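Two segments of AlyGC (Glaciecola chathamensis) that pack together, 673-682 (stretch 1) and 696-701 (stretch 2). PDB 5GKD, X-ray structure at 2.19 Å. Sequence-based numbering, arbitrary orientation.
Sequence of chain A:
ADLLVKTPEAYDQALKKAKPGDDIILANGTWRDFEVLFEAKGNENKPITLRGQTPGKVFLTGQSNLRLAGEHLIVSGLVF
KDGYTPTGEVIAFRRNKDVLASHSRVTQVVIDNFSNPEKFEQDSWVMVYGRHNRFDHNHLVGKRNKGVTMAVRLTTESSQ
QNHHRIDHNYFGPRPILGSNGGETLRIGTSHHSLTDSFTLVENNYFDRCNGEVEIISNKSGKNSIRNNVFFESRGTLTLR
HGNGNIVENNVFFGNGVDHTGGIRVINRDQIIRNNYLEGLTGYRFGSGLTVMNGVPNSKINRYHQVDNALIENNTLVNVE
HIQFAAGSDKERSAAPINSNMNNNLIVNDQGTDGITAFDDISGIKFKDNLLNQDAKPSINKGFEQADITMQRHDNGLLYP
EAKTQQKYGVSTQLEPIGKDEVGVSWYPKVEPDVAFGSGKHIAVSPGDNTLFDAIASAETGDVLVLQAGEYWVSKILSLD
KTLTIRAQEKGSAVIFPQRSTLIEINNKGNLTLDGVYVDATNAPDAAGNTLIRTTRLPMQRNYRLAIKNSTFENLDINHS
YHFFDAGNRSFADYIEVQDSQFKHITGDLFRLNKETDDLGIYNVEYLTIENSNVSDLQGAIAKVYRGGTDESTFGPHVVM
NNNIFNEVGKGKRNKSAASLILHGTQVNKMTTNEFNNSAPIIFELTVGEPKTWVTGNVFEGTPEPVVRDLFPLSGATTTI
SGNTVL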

# COMPACT_ATOMS: atom_id res chain seq x y z
N ASN A 673 -2.68 -18.78 -30.19
CA ASN A 673 -2.01 -19.34 -29.03
C ASN A 673 -2.35 -20.83 -28.91
O ASN A 673 -3.31 -21.31 -29.50
CB ASN A 673 -2.42 -18.63 -27.74
CG ASN A 673 -2.24 -17.12 -27.80
OD1 ASN A 673 -1.12 -16.62 -27.70
ND2 ASN A 673 -3.34 -16.39 -27.94
N GLU A 674 -1.56 -21.53 -28.12
CA GLU A 674 -1.90 -22.87 -27.63
C GLU A 674 -2.06 -22.83 -26.12
O GLU A 674 -1.16 -22.39 -25.40
CB GLU A 674 -0.82 -23.89 -28.00
CG GLU A 674 -0.45 -23.96 -29.48
CD GLU A 674 0.68 -24.95 -29.74
OE1 GLU A 674 0.96 -25.80 -28.86
OE2 GLU A 674 1.30 -24.88 -30.83
N PHE A 675 -3.21 -23.28 -25.64
CA PHE A 675 -3.48 -23.45 -24.21
C PHE A 675 -3.59 -24.95 -23.95
O PHE A 675 -4.65 -25.54 -24.14
CB PHE A 675 -4.75 -22.72 -23.78
CG PHE A 675 -4.63 -21.22 -23.75
CD1 PHE A 675 -4.74 -20.48 -24.92
CD2 PHE A 675 -4.49 -20.53 -22.55
CE1 PHE A 675 -4.66 -19.10 -24.90
CE2 PHE A 675 -4.40 -19.15 -22.53
CZ PHE A 675 -4.49 -18.43 -23.71
N ASN A 676 -2.49 -25.55 -23.51
CA ASN A 676 -2.40 -26.99 -23.34
C ASN A 676 -2.51 -27.35 -21.86
O ASN A 676 -1.70 -26.90 -21.05
CB ASN A 676 -1.09 -27.52 -23.93
CG ASN A 676 -0.92 -27.14 -25.39
OD1 ASN A 676 -1.90 -27.03 -26.12
ND2 ASN A 676 0.31 -26.91 -25.81
N ASN A 677 -3.51 -28.16 -21.53
CA ASN A 677 -3.69 -28.71 -20.19
C ASN A 677 -3.65 -27.61 -19.14
O ASN A 677 -2.82 -27.63 -18.22
CB ASN A 677 -2.64 -29.78 -19.92
CG ASN A 677 -2.61 -30.84 -21.01
OD1 ASN A 677 -3.64 -31.43 -21.34
ND2 ASN A 677 -1.43 -31.08 -21.58
N SER A 678 -4.54 -26.64 -19.29
CA SER A 678 -4.47 -25.42 -18.50
C SER A 678 -5.86 -24.99 -18.04
O SER A 678 -6.89 -25.52 -18.48
CB SER A 678 -3.80 -24.29 -19.28
OG SER A 678 -2.47 -24.63 -19.65
N ALA A 679 -5.88 -24.03 -17.13
CA ALA A 679 -7.12 -23.43 -16.71
C ALA A 679 -7.63 -22.50 -17.81
O ALA A 679 -6.86 -22.03 -18.64
CB ALA A 679 -6.90 -22.67 -15.39
N PRO A 680 -8.93 -22.23 -17.84
CA PRO A 680 -9.52 -21.47 -18.95
C PRO A 680 -9.16 -19.99 -18.91
O PRO A 680 -8.65 -19.45 -17.92
CB PRO A 680 -11.01 -21.68 -18.75
CG PRO A 680 -11.15 -21.86 -17.28
CD PRO A 680 -9.97 -22.68 -16.89
N ILE A 681 -9.43 -19.33 -20.03
CA ILE A 681 -9.47 -17.87 -20.10
C ILE A 681 -10.82 -17.41 -19.56
O ILE A 681 -11.85 -18.01 -19.87
CB ILE A 681 -9.29 -17.41 -21.56
CG1 ILE A 681 -7.91 -17.80 -22.08
CG2 ILE A 681 -9.53 -15.92 -21.70
CD1 ILE A 681 -7.81 -17.64 -23.59
N ILE A 682 -10.84 -16.35 -18.75
CA ILE A 682 -12.10 -15.88 -18.18
C ILE A 682 -12.21 -14.38 -18.39
O ILE A 682 -11.35 -13.62 -17.93
CB ILE A 682 -12.25 -16.21 -16.69
CG1 ILE A 682 -12.19 -17.72 -16.45
CG2 ILE A 682 -13.58 -15.66 -16.17
CD1 ILE A 682 -12.49 -18.13 -15.03
N GLY A 696 -8.35 -18.31 -33.61
CA GLY A 696 -7.17 -19.01 -34.06
C GLY A 696 -6.41 -19.75 -32.99
O GLY A 696 -5.27 -20.16 -33.23
N ASN A 697 -7.00 -19.96 -31.82
CA ASN A 697 -6.28 -20.60 -30.73
C ASN A 697 -6.57 -22.11 -30.69
O ASN A 697 -7.57 -22.59 -31.21
CB ASN A 697 -6.64 -19.97 -29.38
CG ASN A 697 -6.43 -18.45 -29.37
OD1 ASN A 697 -5.33 -17.97 -29.11
ND2 ASN A 697 -7.50 -17.69 -29.68
N VAL A 698 -5.67 -22.84 -30.04
CA VAL A 698 -5.89 -24.25 -29.73
C VAL A 698 -6.09 -24.38 -28.23
O VAL A 698 -5.21 -23.99 -27.44
CB VAL A 698 -4.72 -25.13 -30.20
CG1 VAL A 698 -4.93 -26.55 -29.73
CG2 VAL A 698 -4.58 -25.07 -31.72
N PHE A 699 -7.21 -24.96 -27.82
CA PHE A 699 -7.48 -25.26 -26.42
C PHE A 699 -7.51 -26.78 -26.25
O PHE A 699 -8.57 -27.40 -26.28
CB PHE A 699 -8.81 -24.61 -25.95
CG PHE A 699 -8.83 -23.11 -26.07
CD1 PHE A 699 -8.14 -22.32 -25.16
CD2 PHE A 699 -9.52 -22.50 -27.10
CE1 PHE A 699 -8.15 -20.95 -25.29
CE2 PHE A 699 -9.54 -21.11 -27.21
CZ PHE A 699 -8.85 -20.35 -26.31
N GLU A 700 -6.34 -27.37 -26.05
CA GLU A 700 -6.21 -28.82 -25.91
C GLU A 700 -6.07 -29.18 -24.43
O GLU A 700 -5.10 -28.79 -23.78
CB GLU A 700 -5.02 -29.37 -26.69
CG GLU A 700 -4.84 -30.86 -26.45
CD GLU A 700 -4.00 -31.54 -27.50
OE1 GLU A 700 -3.71 -30.90 -28.53
OE2 GLU A 700 -3.63 -32.71 -27.29
N GLY A 701 -7.04 -29.93 -23.92
CA GLY A 701 -7.09 -30.17 -22.50
C GLY A 701 -7.35 -28.92 -21.68
O GLY A 701 -7.01 -28.89 -20.50
O HOH W 1 -7.87 -28.32 -17.59

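Parallel strands cannot pair residue against residue as antiparallel strands do; a residue on one strand reaches instead to the two neighbours of its opposite number. The contact between 673-682 and 696-701 of AlyGC is a compact example. The strand axes diverge by only 6° and approach to 4.8 Å, with Glu-674 level with Val-698 and Phe-675 level with Phe-699.

The backbone bonds climb this ladder alternately. Val-698 N donates to Asn-673 O (2.9 Å), and Val-698 O in turn accepts from Phe-675 N (2.8 Å, almost linear at 178°), so both polar backbone atoms of Val-698 are satisfied by the residues before and after Glu-674. The next rung is poorer: Glu-700 N reaches Phe-675 O at 3.1 Å, but the 129° angle makes this a weak bond. Order returns with Asn-677 N, which donates to Glu-700 O at 2.8 Å and 168°. The same carbonyls also receive CA-H...O contacts, from Glu-674 CA to Val-698 O (3.5 Å) and from Asn-676 CA to Glu-700 O (3.3 Å).

Below the first rung, a side chain takes over the role of the backbone. Asn-697 OD1 accepts from both Asn-673 N (3.0 Å) and Asn-673 ND2 (2.8 Å), so one amide oxygen serves a main-chain and a side-chain donor of the same residue. The two asparagines have similar rotamers, both m at chi1, and lie one above the other in register. Their remaining amide atoms, Asn-673 OD1 and Asn-697 ND2, are hydrogen-bonded elsewhere in the structure.

At the other end the strands give way to loop, and a water completes the connection by donating to Ser-678 O and Gly-701 O, its oxygen 3.1 Å from each. Gly-701 O also receives a CA-H...O contact from Asn-677 CA at 3.3 Å. The absence of a side chain at Gly-701 matters here, because an ideal CB would lie 2.3 Å from Asn-677 OD1, a clash; its positive phi of 64° also favours glycine. Within stretch 1, Ser-678 OG donates to Asn-676 O (2.8 Å), while Asn-676 ND2 makes a weak bond to Glu-674 OE1 (3.3 Å) along the sheet face these two side chains share.

On the face bearing Phe-675 and Phe-699 the contact between the two side chains is apolar, although Asn-697 OD1 lies at the edge of the Phe-675 ring, 4.4 Å from Phe-675 CE1. Their rings are nearly parallel, at 29°, but slid apart, with centroids 5.3 Å apart and little overlap; Phe-675 CD1 meets Phe-699 CE1 at 3.5 Å. Ile-681 CD1 packs at the edge of the second ring, 3.7 Å from Phe-699 CE1.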